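PDB 5H4E: beta 1-3 glucanase from Clostridium beijerinckii NCIMB 8052, which probably hydrolyses beta-1,3-glucans as a glycoside hydrolase of family 64. Local coordinates for residues Gly257-Phe262 / Asn270-Gly275; Ala306-Val311 / Pro329-Ala334; Lys300-Ala305 / Asp353-Ser358; Asp184-Tyr189 / Asp204-Pro209. All coordinates share one frame; numbering follows the deposited sequence.

How the interactions relate
Along the chain interaction 4 comes first, then interaction 1, then interaction 3, whose loop encloses interaction 2. Helix 294-309 ties the last two together: residues 300-305 serve interaction 3, and residues 306-311, its C-terminal end and the residues after it, serve interaction 2, with centres about 11 Å apart, and Arg309 NH2 lies 3.1 Å from Val354 O, a probable hydrogen bond. Interaction 1 reaches the same helix from its hairpin, Ile273 CG1 meeting Lys300 CG at 3.9 Å. Interaction 4 lies about 36 Å from interaction 1, centre to centre, yet touches interaction 2 through Phe333, which packs on Tyr189, Ala208 and Pro209. The contacts thus form a continuous chain of packing from the 242-273 sheet to helix 182-192.

Interaction 1: Gly257-Phe262 / Asn270-Gly275; sequences GNDFVF and NLYIHG
The beta hairpin of strands 259-264 and 271-273 pairs Phe260 with Ile273 and Phe262 with Leu271 as antiparallel hydrogen-bonded pairs, Val261 facing Tyr272 between them as a non-hydrogen-bonded one. Phe260 N donates to Ile273 O (3.0 Å, 165°), and Ile273 N returns a bond to Phe260 O. Toward the loop of the hairpin a classic beta bulge forms: Asn270 and Leu271 both face Phe262, whose O accepts from Leu271 N at 2.9 Å and from Asn270 N at 3.0 Å. On the Val261 face, CG1 stands anti to the backbone N (chi1 -158°) and rests over the Tyr272 ring, 3.9 Å from its centroid, a CH-pi contact. Asp259 OD2 approaches the rim of that ring at CE1 (3.6 Å), while OD1 takes a weak bond from Gly275 N. One water links OD2, weakly, to His274 ND1. On the other face, Phe262 and Leu271 pack on Ile299 of helix 294-309 and on Tyr251 of strand 249-256, and Phe260 meets Tyr234 edge-to-face.

Interaction 2: Ala306-Val311 / Pro329-Ala334; sequences AFNRHV and PANYFA
Asn308, His310 and Asn331 carry this junction, in which the C-terminal turn of helix 294-309 meets the start of helix 332-339. Two bonds run between the asparagines. Asn331 N donates to Asn308 O over 2.8 Å and lies in that carbonyl plane; Asn331 ND2 donates to Asn308 OD1 over 3.0 Å, nearly straight at 166°. The two side chains lie alongside each other, pointing the same way, their amide planes turned 36° apart. The amide of Asn308 is fixed at its other end too, because ND2 donates to Val282 O and Cys304 O. CG of Asn331 lies anti to the backbone N (chi1 -163°); its OD1 accepts from Ala334 N at 2.9 Å, with the donor above the amide plane. His310 meets the residue two before Asn331, ND1 donating to Pro329 O (2.8 Å), the oxygen sitting at the edge of the imidazole in its plane. That bond indicates a proton on ND1. The same ring sets CE1 3.8 Å from Pro329 CD and stacks with Tyr229, while Ala330 CB meets His310 CB at 4.0 Å. The geometry is that of a helix end joined to a helix start: a Schellman motif, with His310 at positive phi, meets an asparagine N-cap whose side chain closes the first turn of helix 332-339.

Interaction 3: Lys300-Ala305 / Asp353-Ser358; sequences KAQVCA and DVFDFS
The helical backbone of residues 300-305 and the non-regular segment 353-358 come closest at Gln302 and Val354, whose CA atoms are 6.2 Å apart; no hydrogen bond joins the two segments. Val354 packs its side chain on the helix. Its CG2 lies 3.4 Å from Ala301 O and also meets Ala301 CB, while Val354 CB sits 3.8 Å from Ala305 CB, so one branched side chain spans two small residues a turn apart. The other branch, CG1, stands anti to the backbone N (chi1 169°) and meets the Gln302 amide, with OE1 3.3 Å away. Gln302 bends at chi2 (-90°), which carries CD toward the turn. The Gln302 and Phe355 side chains cross at about a right angle, the amide and ring planes 74° apart: NE2 lies over one face of the ring, 3.7 Å from CE1, and OE1 lies 3.3 Å from that same Phe355 CE1. Trp318 and, from strand 242-246, Phe244 and Cys246 also touch the Gln302 side chain. The contact is van der Waals packing, methyls and ring against an amide and a helix carbonyl. The bond from Asp356 N to Asp353 O and the phi/psi values of Val354 and Phe355, the latter with positive phi, fit a type II beta turn, whose two central residues present their side chains to helix 294-309.

Interaction 4: Asp184-Tyr189 / Asp204-Pro209; sequences DLMNAY and DRIYAP
Asp204 OD2 is gripped by two nitrogens of the next residue, Arg205 NE and NH1, each 3.0 Å away, in a side-on salt bridge that arrives from one face of the carboxylate while the oxygen stays in the guanidinium plane. The same guanidinium also donates from NH2 to Gln157 OE1 and from NH1 to Ile134 O. The salt bridge directly precedes strand 206-207, one half of a two-stranded antiparallel sheet with strand 157-158, and helix 182-192 packs on that strand through Ile206. No hydrogen bond crosses between the two segments. Met186 comes from the helix with its chain bent at chi2 (-73°); SD lies 3.8 Å from Ile206 CG1, the two side chains sliding past each other in opposite directions, and Met186 CE comes to 4.2 Å from Arg205 CA. Tyr189 offers a ring face one turn further on. Its OH is hydrogen-bonded to Phe197 O, and its ring meets Phe336 of helix 332-339 edge-to-face. Ile206 uses two methyls on this ring: CD1 lies over the inner end, 3.7 Å from Tyr189 CG, and CG2 makes a CH-pi contact 4.1 Å from the Tyr189 ring centroid, 19° off the ring normal.

Interaction 1: Gly257-Phe262 / Asn270-Gly275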
loop_
_atom_site.group_PDB
_atom_site.type_symbol
_atom_site.label_atom_id
_atom_site.label_comp_id
_atom_site.label_asym_id
_atom_site.label_seq_id
_atom_site.Cartn_x
_atom_site.Cartn_y
_atom_site.Cartn_z
ATOM N N GLY A 257 -13.122 4.302 -30.022
ATOM C CA GLY A 257 -13.062 5.697 -29.641
ATOM C C GLY A 257 -12.018 5.888 -28.558
ATOM O O GLY A 257 -10.830 5.668 -28.790
ATOM N N ASN A 258 -12.461 6.290 -27.368
ATOM C CA ASN A 258 -11.548 6.515 -26.250
ATOM C C ASN A 258 -11.719 5.472 -25.153
ATOM O O ASN A 258 -11.034 5.520 -24.128
ATOM C CB ASN A 258 -11.754 7.916 -25.664
ATOM C CG ASN A 258 -10.487 8.750 -25.686
ATOM O OD1 ASN A 258 -9.618 8.566 -26.548
ATOM N ND2 ASN A 258 -10.363 9.658 -24.727
ATOM N N ASP A 259 -12.648 4.548 -25.367
ATOM C CA ASP A 259 -12.920 3.475 -24.423
ATOM C C ASP A 259 -12.153 2.209 -24.758
ATOM O O ASP A 259 -11.912 1.922 -25.930
ATOM C CB ASP A 259 -14.411 3.131 -24.395
ATOM C CG ASP A 259 -15.271 4.288 -23.951
ATOM O OD1 ASP A 259 -14.785 5.127 -23.163
ATOM O OD2 ASP A 259 -16.436 4.343 -24.386
ATOM N N PHE A 260 -11.810 1.448 -23.722
ATOM C CA PHE A 260 -11.235 0.122 -23.883
ATOM C C PHE A 260 -12.341 -0.856 -23.550
ATOM O O PHE A 260 -12.726 -0.977 -22.389
ATOM C CB PHE A 260 -10.026 -0.105 -22.959
ATOM C CG PHE A 260 -8.887 -0.863 -23.610
ATOM C CD1 PHE A 260 -7.604 -0.337 -23.633
ATOM C CD2 PHE A 260 -9.131 -2.052 -24.278
ATOM C CE1 PHE A 260 -6.567 -1.040 -24.231
ATOM C CE2 PHE A 260 -8.106 -2.751 -24.901
ATOM C CZ PHE A 260 -6.825 -2.245 -24.882
ATOM N N VAL A 261 -12.863 -1.542 -24.564
ATOM C CA VAL A 261 -14.035 -2.403 -24.402
ATOM C C VAL A 261 -13.711 -3.897 -24.465
ATOM O O VAL A 261 -13.079 -4.374 -25.412
ATOM C CB VAL A 261 -15.094 -2.084 -25.485
ATOM C CG1 VAL A 261 -16.468 -2.543 -25.033
ATOM C CG2 VAL A 261 -15.082 -0.591 -25.801
ATOM N N PHE A 262 -14.163 -4.633 -23.457
ATOM C CA PHE A 262 -13.857 -6.049 -23.343
ATOM C C PHE A 262 -15.098 -6.931 -23.361
ATOM O O PHE A 262 -16.211 -6.501 -23.041
ATOM C CB PHE A 262 -13.075 -6.341 -22.048
ATOM C CG PHE A 262 -11.685 -5.750 -22.013
ATOM C CD1 PHE A 262 -11.500 -4.391 -21.810
ATOM C CD2 PHE A 262 -10.564 -6.565 -22.153
ATOM C CE1 PHE A 262 -10.234 -3.850 -21.758
ATOM C CE2 PHE A 262 -9.289 -6.027 -22.111
ATOM C CZ PHE A 262 -9.122 -4.670 -21.919
ATOM N N ASN A 270 -18.943 -5.545 -23.713
ATOM C CA ASN A 270 -19.734 -4.630 -22.882
ATOM C C ASN A 270 -19.080 -4.317 -21.537
ATOM O O ASN A 270 -19.731 -3.824 -20.614
ATOM C CB ASN A 270 -21.136 -5.207 -22.654
ATOM C CG ASN A 270 -21.109 -6.661 -22.229
ATOM O OD1 ASN A 270 -20.245 -7.087 -21.452
ATOM N ND2 ASN A 270 -22.051 -7.441 -22.749
ATOM N N LEU A 271 -17.790 -4.604 -21.431
ATOM C CA LEU A 271 -17.048 -4.305 -20.213
ATOM C C LEU A 271 -16.070 -3.172 -20.499
ATOM O O LEU A 271 -15.189 -3.305 -21.348
ATOM C CB LEU A 271 -16.335 -5.556 -19.707
ATOM C CG LEU A 271 -17.231 -6.766 -19.429
ATOM C CD1 LEU A 271 -16.411 -8.027 -19.288
ATOM C CD2 LEU A 271 -18.070 -6.552 -18.164
ATOM N N TYR A 272 -16.230 -2.054 -19.794
ATOM C CA TYR A 272 -15.547 -0.815 -20.159
ATOM C C TYR A 272 -14.478 -0.305 -19.198
ATOM O O TYR A 272 -14.684 -0.273 -17.987
ATOM C CB TYR A 272 -16.574 0.306 -20.325
ATOM C CG TYR A 272 -17.349 0.241 -21.611
ATOM C CD1 TYR A 272 -17.069 1.114 -22.647
ATOM C CD2 TYR A 272 -18.357 -0.692 -21.788
ATOM C CE1 TYR A 272 -17.766 1.062 -23.825
ATOM C CE2 TYR A 272 -19.063 -0.752 -22.971
ATOM C CZ TYR A 272 -18.756 0.127 -23.985
ATOM O OH TYR A 272 -19.451 0.072 -25.168
ATOM N N ILE A 273 -13.352 0.118 -19.761
ATOM C CA ILE A 273 -12.560 1.172 -19.147
ATOM C C ILE A 273 -12.974 2.455 -19.866
ATOM O O ILE A 273 -12.763 2.603 -21.071
ATOM C CB ILE A 273 -11.041 0.960 -19.266
ATOM C CG1 ILE A 273 -10.626 -0.403 -18.729
ATOM C CG2 ILE A 273 -10.293 2.053 -18.531
ATOM C CD1 ILE A 273 -9.130 -0.608 -18.767
ATOM N N HIS A 274 -13.601 3.370 -19.135
ATOM C CA HIS A 274 -14.076 4.611 -19.731
ATOM C C HIS A 274 -12.994 5.672 -19.840
ATOM O O HIS A 274 -12.706 6.388 -18.888
ATOM C CB HIS A 274 -15.265 5.141 -18.928
ATOM C CG HIS A 274 -16.434 4.210 -18.929
ATOM N ND1 HIS A 274 -17.357 4.181 -19.951
ATOM C CD2 HIS A 274 -16.809 3.248 -18.055
ATOM C CE1 HIS A 274 -18.261 3.250 -19.699
ATOM N NE2 HIS A 274 -17.952 2.670 -18.554
ATOM N N GLY A 275 -12.385 5.769 -21.015
ATOM C CA GLY A 275 -11.382 6.783 -21.262
ATOM C C GLY A 275 -9.970 6.246 -21.392
ATOM O O GLY A 275 -9.713 5.042 -21.249
HETATM O O HOH W 1 -17.410 5.511 -22.157
#

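Interaction 2: Ala306-Val311 / Pro329-Ala334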
loop_
_atom_site.group_PDB
_atom_site.type_symbol
_atom_site.label_atom_id
_atom_site.label_comp_id
_atom_site.label_asym_id
_atom_site.label_seq_id
_atom_site.Cartn_x
_atom_site.Cartn_y
_atom_site.Cartn_z
ATOM N N ALA A 306 -0.342 -3.801 -15.961
ATOM C CA ALA A 306 0.435 -4.050 -17.183
ATOM C C ALA A 306 1.100 -2.765 -17.692
ATOM O O ALA A 306 2.217 -2.792 -18.236
ATOM C CB ALA A 306 -0.456 -4.663 -18.267
ATOM N N PHE A 307 0.429 -1.635 -17.505
ATOM C CA PHE A 307 1.060 -0.357 -17.807
ATOM C C PHE A 307 2.268 -0.130 -16.921
ATOM O O PHE A 307 3.352 0.145 -17.433
ATOM C CB PHE A 307 0.069 0.795 -17.670
ATOM C CG PHE A 307 -0.684 1.083 -18.938
ATOM C CD1 PHE A 307 -0.016 1.550 -20.059
ATOM C CD2 PHE A 307 -2.059 0.890 -19.012
ATOM C CE1 PHE A 307 -0.709 1.823 -21.242
ATOM C CE2 PHE A 307 -2.750 1.153 -20.199
ATOM C CZ PHE A 307 -2.068 1.627 -21.297
ATOM N N ASN A 308 2.112 -0.274 -15.605
ATOM C CA ASN A 308 3.251 -0.093 -14.707
ATOM C C ASN A 308 4.428 -1.016 -15.021
ATOM O O ASN A 308 5.595 -0.626 -14.873
ATOM C CB ASN A 308 2.831 -0.310 -13.255
ATOM C CG ASN A 308 2.107 0.885 -12.691
ATOM O OD1 ASN A 308 2.732 1.860 -12.280
ATOM N ND2 ASN A 308 0.786 0.839 -12.712
ATOM N N ARG A 309 4.111 -2.231 -15.453
ATOM C CA ARG A 309 5.120 -3.255 -15.727
ATOM C C ARG A 309 5.627 -3.211 -17.173
ATOM O O ARG A 309 6.533 -3.973 -17.534
ATOM C CB ARG A 309 4.548 -4.647 -15.415
ATOM C CG ARG A 309 4.286 -4.886 -13.920
ATOM C CD ARG A 309 3.366 -6.089 -13.678
ATOM N NE ARG A 309 3.173 -6.341 -12.251
ATOM C CZ ARG A 309 2.247 -7.154 -11.747
ATOM N NH1 ARG A 309 1.399 -7.791 -12.555
ATOM N NH2 ARG A 309 2.150 -7.315 -10.428
ATOM N N HIS A 310 5.066 -2.291 -17.964
ATOM C CA HIS A 310 5.343 -2.138 -19.402
ATOM C C HIS A 310 5.216 -3.475 -20.150
ATOM O O HIS A 310 6.158 -3.937 -20.783
ATOM C CB HIS A 310 6.737 -1.520 -19.636
ATOM C CG HIS A 310 6.946 -0.986 -21.026
ATOM N ND1 HIS A 310 7.102 0.361 -21.291
ATOM C CD2 HIS A 310 7.054 -1.616 -22.224
ATOM C CE1 HIS A 310 7.286 0.537 -22.590
ATOM N NE2 HIS A 310 7.264 -0.645 -23.178
ATOM N N VAL A 311 4.039 -4.087 -20.084
ATOM C CA VAL A 311 3.773 -5.320 -20.818
ATOM C C VAL A 311 2.385 -5.301 -21.469
ATOM O O VAL A 311 1.840 -6.359 -21.801
ATOM C CB VAL A 311 3.884 -6.579 -19.911
ATOM C CG1 VAL A 311 5.350 -6.929 -19.636
ATOM C CG2 VAL A 311 3.091 -6.398 -18.605
ATOM N N PRO A 329 8.617 3.688 -20.766
ATOM C CA PRO A 329 8.383 3.991 -19.352
ATOM C C PRO A 329 7.892 2.777 -18.576
ATOM O O PRO A 329 7.079 2.003 -19.069
ATOM C CB PRO A 329 7.297 5.061 -19.410
ATOM C CG PRO A 329 6.493 4.681 -20.601
ATOM C CD PRO A 329 7.512 4.178 -21.612
ATOM N N ALA A 330 8.372 2.633 -17.347
ATOM C CA ALA A 330 7.859 1.603 -16.457
ATOM C C ALA A 330 7.971 2.123 -15.037
ATOM O O ALA A 330 8.624 3.141 -14.801
ATOM C CB ALA A 330 8.639 0.306 -16.627
ATOM N N ASN A 331 7.353 1.433 -14.090
ATOM C CA ASN A 331 7.430 1.891 -12.701
ATOM C C ASN A 331 8.720 1.380 -12.056
ATOM O O ASN A 331 8.722 0.381 -11.344
ATOM C CB ASN A 331 6.199 1.445 -11.915
ATOM C CG ASN A 331 6.033 2.208 -10.625
ATOM O OD1 ASN A 331 7.016 2.535 -9.978
ATOM N ND2 ASN A 331 4.784 2.508 -10.249
ATOM N N TYR A 332 9.822 2.071 -12.321
ATOM C CA TYR A 332 11.128 1.620 -11.828
ATOM C C TYR A 332 11.266 1.733 -10.310
ATOM O O TYR A 332 12.058 1.020 -9.695
ATOM C CB TYR A 332 12.240 2.398 -12.539
ATOM C CG TYR A 332 12.378 1.934 -13.975
ATOM C CD1 TYR A 332 12.975 0.706 -14.262
ATOM C CD2 TYR A 332 11.860 2.677 -15.027
ATOM C CE1 TYR A 332 13.098 0.251 -15.565
ATOM C CE2 TYR A 332 11.991 2.234 -16.356
ATOM C CZ TYR A 332 12.604 1.014 -16.606
ATOM O OH TYR A 332 12.751 0.542 -17.896
ATOM N N PHE A 333 10.482 2.613 -9.713
ATOM C CA PHE A 333 10.329 2.616 -8.254
ATOM C C PHE A 333 9.823 1.230 -7.781
ATOM O O PHE A 333 10.454 0.577 -6.945
ATOM C CB PHE A 333 9.384 3.752 -7.835
ATOM C CG PHE A 333 8.989 3.746 -6.369
ATOM C CD1 PHE A 333 7.858 3.056 -5.942
ATOM C CD2 PHE A 333 9.737 4.452 -5.428
ATOM C CE1 PHE A 333 7.481 3.047 -4.596
ATOM C CE2 PHE A 333 9.366 4.457 -4.073
ATOM C CZ PHE A 333 8.236 3.753 -3.658
ATOM N N ALA A 334 8.709 0.773 -8.343
ATOM C CA ALA A 334 8.132 -0.513 -7.949
ATOM C C ALA A 334 9.126 -1.647 -8.171
ATOM O O ALA A 334 9.314 -2.504 -7.306
ATOM C CB ALA A 334 6.846 -0.787 -8.725
#

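Interaction 3: Lys300-Ala305 / Asp353-Ser358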
loop_
_atom_site.group_PDB
_atom_site.type_symbol
_atom_site.label_atom_id
_atom_site.label_comp_id
_atom_site.label_asym_id
_atom_site.label_seq_id
_atom_site.Cartn_x
_atom_site.Cartn_y
_atom_site.Cartn_z
ATOM N N LYS A 300 -9.582 -3.627 -15.045
ATOM C CA LYS A 300 -8.858 -2.389 -14.740
ATOM C C LYS A 300 -7.573 -2.670 -13.950
ATOM O O LYS A 300 -6.546 -2.026 -14.171
ATOM C CB LYS A 300 -9.764 -1.417 -13.968
ATOM C CG LYS A 300 -10.871 -0.823 -14.836
ATOM C CD LYS A 300 -11.870 0.010 -14.037
ATOM C CE LYS A 300 -13.072 0.343 -14.905
ATOM N NZ LYS A 300 -13.958 1.380 -14.287
ATOM N N ALA A 301 -7.633 -3.649 -13.049
ATOM C CA ALA A 301 -6.469 -4.020 -12.244
ATOM C C ALA A 301 -5.355 -4.572 -13.140
ATOM O O ALA A 301 -4.179 -4.213 -13.009
ATOM C CB ALA A 301 -6.860 -5.042 -11.184
ATOM N N GLN A 302 -5.739 -5.453 -14.052
ATOM C CA GLN A 302 -4.768 -6.063 -14.947
ATOM C C GLN A 302 -4.151 -5.029 -15.877
ATOM O O GLN A 302 -2.944 -5.039 -16.105
ATOM C CB GLN A 302 -5.428 -7.167 -15.750
ATOM C CG GLN A 302 -5.856 -8.327 -14.902
ATOM C CD GLN A 302 -4.769 -9.370 -14.780
ATOM O OE1 GLN A 302 -3.699 -9.235 -15.383
ATOM N NE2 GLN A 302 -5.043 -10.434 -14.025
ATOM N N VAL A 303 -4.978 -4.139 -16.414
ATOM C CA VAL A 303 -4.493 -3.143 -17.368
ATOM C C VAL A 303 -3.578 -2.141 -16.659
ATOM O O VAL A 303 -2.491 -1.812 -17.141
ATOM C CB VAL A 303 -5.677 -2.430 -18.068
ATOM C CG1 VAL A 303 -5.204 -1.218 -18.841
ATOM C CG2 VAL A 303 -6.409 -3.426 -19.005
ATOM N N CYS A 304 -3.986 -1.681 -15.486
ATOM C CA CYS A 304 -3.131 -0.772 -14.734
ATOM C C CYS A 304 -1.767 -1.407 -14.422
ATOM O O CYS A 304 -0.713 -0.800 -14.643
ATOM C CB CYS A 304 -3.822 -0.349 -13.436
ATOM S SG CYS A 304 -2.872 0.832 -12.466
ATOM N N ALA A 305 -1.794 -2.630 -13.906
ATOM C CA ALA A 305 -0.561 -3.337 -13.574
ATOM C C ALA A 305 0.294 -3.526 -14.821
ATOM O O ALA A 305 1.516 -3.404 -14.760
ATOM C CB ALA A 305 -0.867 -4.684 -12.926
ATOM N N ASP A 353 -0.647 -6.774 -6.742
ATOM C CA ASP A 353 -1.118 -8.111 -6.397
ATOM C C ASP A 353 -1.692 -8.831 -7.627
ATOM O O ASP A 353 -2.045 -10.016 -7.560
ATOM C CB ASP A 353 -2.140 -8.060 -5.243
ATOM C CG ASP A 353 -3.352 -7.200 -5.552
ATOM O OD1 ASP A 353 -3.213 -6.158 -6.234
ATOM O OD2 ASP A 353 -4.451 -7.574 -5.097
ATOM N N VAL A 354 -1.753 -8.124 -8.757
ATOM C CA VAL A 354 -2.115 -8.783 -10.015
ATOM C C VAL A 354 -1.101 -9.889 -10.290
ATOM O O VAL A 354 0.104 -9.625 -10.355
ATOM C CB VAL A 354 -2.175 -7.805 -11.190
ATOM C CG1 VAL A 354 -2.296 -8.564 -12.501
ATOM C CG2 VAL A 354 -3.365 -6.871 -11.020
ATOM N N PHE A 355 -1.615 -11.123 -10.405
ATOM C CA PHE A 355 -0.815 -12.332 -10.591
ATOM C C PHE A 355 0.150 -12.561 -9.428
ATOM O O PHE A 355 1.206 -13.172 -9.588
ATOM C CB PHE A 355 -0.072 -12.290 -11.931
ATOM C CG PHE A 355 -0.953 -12.616 -13.118
ATOM C CD1 PHE A 355 -1.129 -11.704 -14.148
ATOM C CD2 PHE A 355 -1.610 -13.838 -13.192
ATOM C CE1 PHE A 355 -1.948 -12.002 -15.234
ATOM C CE2 PHE A 355 -2.428 -14.148 -14.276
ATOM C CZ PHE A 355 -2.597 -13.227 -15.296
ATOM N N ASP A 356 -0.249 -12.062 -8.256
ATOM C CA ASP A 356 0.343 -12.416 -6.956
ATOM C C ASP A 356 1.814 -12.038 -6.786
ATOM O O ASP A 356 2.599 -12.822 -6.250
ATOM C CB ASP A 356 0.184 -13.919 -6.699
ATOM C CG ASP A 356 -1.239 -14.396 -6.915
ATOM O OD1 ASP A 356 -2.170 -13.761 -6.374
ATOM O OD2 ASP A 356 -1.418 -15.400 -7.640
ATOM N N PHE A 357 2.180 -10.832 -7.208
ATOM C CA PHE A 357 3.557 -10.373 -7.038
ATOM C C PHE A 357 3.719 -9.445 -5.837
ATOM O O PHE A 357 4.821 -8.933 -5.566
ATOM C CB PHE A 357 4.038 -9.683 -8.323
ATOM C CG PHE A 357 4.258 -10.641 -9.466
ATOM C CD1 PHE A 357 5.370 -11.476 -9.478
ATOM C CD2 PHE A 357 3.360 -10.705 -10.522
ATOM C CE1 PHE A 357 5.573 -12.371 -10.519
ATOM C CE2 PHE A 357 3.551 -11.596 -11.573
ATOM C CZ PHE A 357 4.658 -12.432 -11.569
ATOM N N SER A 358 2.625 -9.228 -5.111
ATOM C CA SER A 358 2.661 -8.295 -3.982
ATOM C C SER A 358 3.172 -8.986 -2.725
ATOM O O SER A 358 3.391 -10.200 -2.705
ATOM C CB SER A 358 1.271 -7.700 -3.719
ATOM O OG SER A 358 0.464 -8.591 -2.949
#

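Interaction 4: Asp184-Tyr189 / Asp204-Pro209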
loop_
_atom_site.group_PDB
_atom_site.type_symbol
_atom_site.label_atom_id
_atom_site.label_comp_id
_atom_site.label_asym_id
_atom_site.label_seq_id
_atom_site.Cartn_x
_atom_site.Cartn_y
_atom_site.Cartn_z
ATOM N N ASP A 184 21.827 0.929 2.961
ATOM C CA ASP A 184 22.167 0.216 1.724
ATOM C C ASP A 184 21.070 0.328 0.680
ATOM O O ASP A 184 21.364 0.462 -0.496
ATOM C CB ASP A 184 22.451 -1.258 1.987
ATOM C CG ASP A 184 23.778 -1.483 2.675
ATOM O OD1 ASP A 184 24.588 -0.526 2.794
ATOM O OD2 ASP A 184 24.012 -2.633 3.092
ATOM N N LEU A 185 19.808 0.275 1.111
ATOM C CA LEU A 185 18.692 0.356 0.168
ATOM C C LEU A 185 18.572 1.754 -0.450
ATOM O O LEU A 185 18.366 1.891 -1.664
ATOM C CB LEU A 185 17.383 -0.053 0.854
ATOM C CG LEU A 185 17.230 -1.546 1.153
ATOM C CD1 LEU A 185 16.068 -1.787 2.132
ATOM C CD2 LEU A 185 17.026 -2.340 -0.150
ATOM N N MET A 186 18.695 2.780 0.384
ATOM C CA MET A 186 18.732 4.164 -0.085
ATOM C C MET A 186 19.816 4.391 -1.138
ATOM O O MET A 186 19.561 4.957 -2.205
ATOM C CB MET A 186 18.986 5.118 1.083
ATOM C CG MET A 186 17.936 5.123 2.164
ATOM S SD MET A 186 16.453 5.941 1.612
ATOM C CE MET A 186 15.698 6.343 3.184
ATOM N N ASN A 187 21.034 3.964 -0.823
ATOM C CA ASN A 187 22.160 4.145 -1.736
ATOM C C ASN A 187 21.979 3.356 -3.031
ATOM O O ASN A 187 22.198 3.885 -4.120
ATOM C CB ASN A 187 23.468 3.747 -1.056
ATOM C CG ASN A 187 23.850 4.692 0.076
ATOM O OD1 ASN A 187 23.497 5.877 0.065
ATOM N ND2 ASN A 187 24.585 4.177 1.053
ATOM N N ALA A 188 21.581 2.093 -2.905
ATOM C CA ALA A 188 21.339 1.255 -4.078
ATOM C C ALA A 188 20.259 1.836 -4.966
ATOM O O ALA A 188 20.400 1.833 -6.183
ATOM C CB ALA A 188 20.964 -0.147 -3.671
ATOM N N TYR A 189 19.177 2.328 -4.363
ATOM C CA TYR A 189 18.099 2.935 -5.147
ATOM C C TYR A 189 18.649 4.055 -6.036
ATOM O O TYR A 189 18.413 4.072 -7.245
ATOM C CB TYR A 189 16.981 3.475 -4.231
ATOM C CG TYR A 189 15.850 4.139 -5.005
ATOM C CD1 TYR A 189 15.959 5.457 -5.444
ATOM C CD2 TYR A 189 14.686 3.446 -5.312
ATOM C CE1 TYR A 189 14.956 6.061 -6.158
ATOM C CE2 TYR A 189 13.664 4.049 -6.032
ATOM C CZ TYR A 189 13.813 5.361 -6.454
ATOM O OH TYR A 189 12.817 5.975 -7.173
ATOM N N ASP A 204 14.696 11.367 4.535
ATOM C CA ASP A 204 13.828 10.639 5.464
ATOM C C ASP A 204 13.092 9.454 4.826
ATOM O O ASP A 204 12.850 8.444 5.495
ATOM C CB ASP A 204 12.805 11.592 6.110
ATOM C CG ASP A 204 11.902 12.272 5.097
ATOM O OD1 ASP A 204 12.316 12.446 3.932
ATOM O OD2 ASP A 204 10.773 12.642 5.478
ATOM N N ARG A 205 12.737 9.572 3.546
ATOM C CA ARG A 205 12.053 8.482 2.844
ATOM C C ARG A 205 12.207 8.632 1.333
ATOM O O ARG A 205 12.576 9.698 0.837
ATOM C CB ARG A 205 10.563 8.444 3.220
ATOM C CG ARG A 205 9.704 9.541 2.561
ATOM C CD ARG A 205 8.472 9.890 3.388
ATOM N NE ARG A 205 8.886 10.491 4.653
ATOM C CZ ARG A 205 8.654 9.979 5.855
ATOM N NH1 ARG A 205 9.119 10.613 6.926
ATOM N NH2 ARG A 205 7.949 8.858 5.994
ATOM N N ILE A 206 11.919 7.567 0.598
ATOM C CA ILE A 206 11.788 7.677 -0.852
ATOM C C ILE A 206 10.311 7.683 -1.223
ATOM O O ILE A 206 9.569 6.754 -0.884
ATOM C CB ILE A 206 12.487 6.523 -1.594
ATOM C CG1 ILE A 206 13.956 6.427 -1.172
ATOM C CG2 ILE A 206 12.368 6.721 -3.121
ATOM C CD1 ILE A 206 14.640 5.129 -1.624
ATOM N N TYR A 207 9.878 8.729 -1.914
ATOM C CA TYR A 207 8.481 8.842 -2.305
ATOM C C TYR A 207 8.184 7.972 -3.499
ATOM O O TYR A 207 8.971 7.898 -4.433
ATOM C CB TYR A 207 8.123 10.304 -2.616
ATOM C CG TYR A 207 8.179 11.143 -1.365
ATOM C CD1 TYR A 207 7.116 11.149 -0.477
ATOM C CD2 TYR A 207 9.311 11.897 -1.050
ATOM C CE1 TYR A 207 7.159 11.882 0.688
ATOM C CE2 TYR A 207 9.368 12.634 0.130
ATOM C CZ TYR A 207 8.286 12.629 0.984
ATOM O OH TYR A 207 8.322 13.359 2.151
ATOM N N ALA A 208 7.049 7.291 -3.459
ATOM C CA ALA A 208 6.524 6.706 -4.675
ATOM C C ALA A 208 6.298 7.824 -5.696
ATOM O O ALA A 208 6.162 9.005 -5.320
ATOM C CB ALA A 208 5.237 5.934 -4.376
ATOM N N PRO A 209 6.290 7.476 -6.998
ATOM C CA PRO A 209 6.292 8.486 -8.070
ATOM C C PRO A 209 5.258 9.609 -7.927
ATOM O O PRO A 209 5.611 10.783 -8.045
ATOM C CB PRO A 209 6.001 7.653 -9.319
ATOM C CG PRO A 209 6.700 6.350 -9.039
ATOM C CD PRO A 209 6.442 6.110 -7.542
#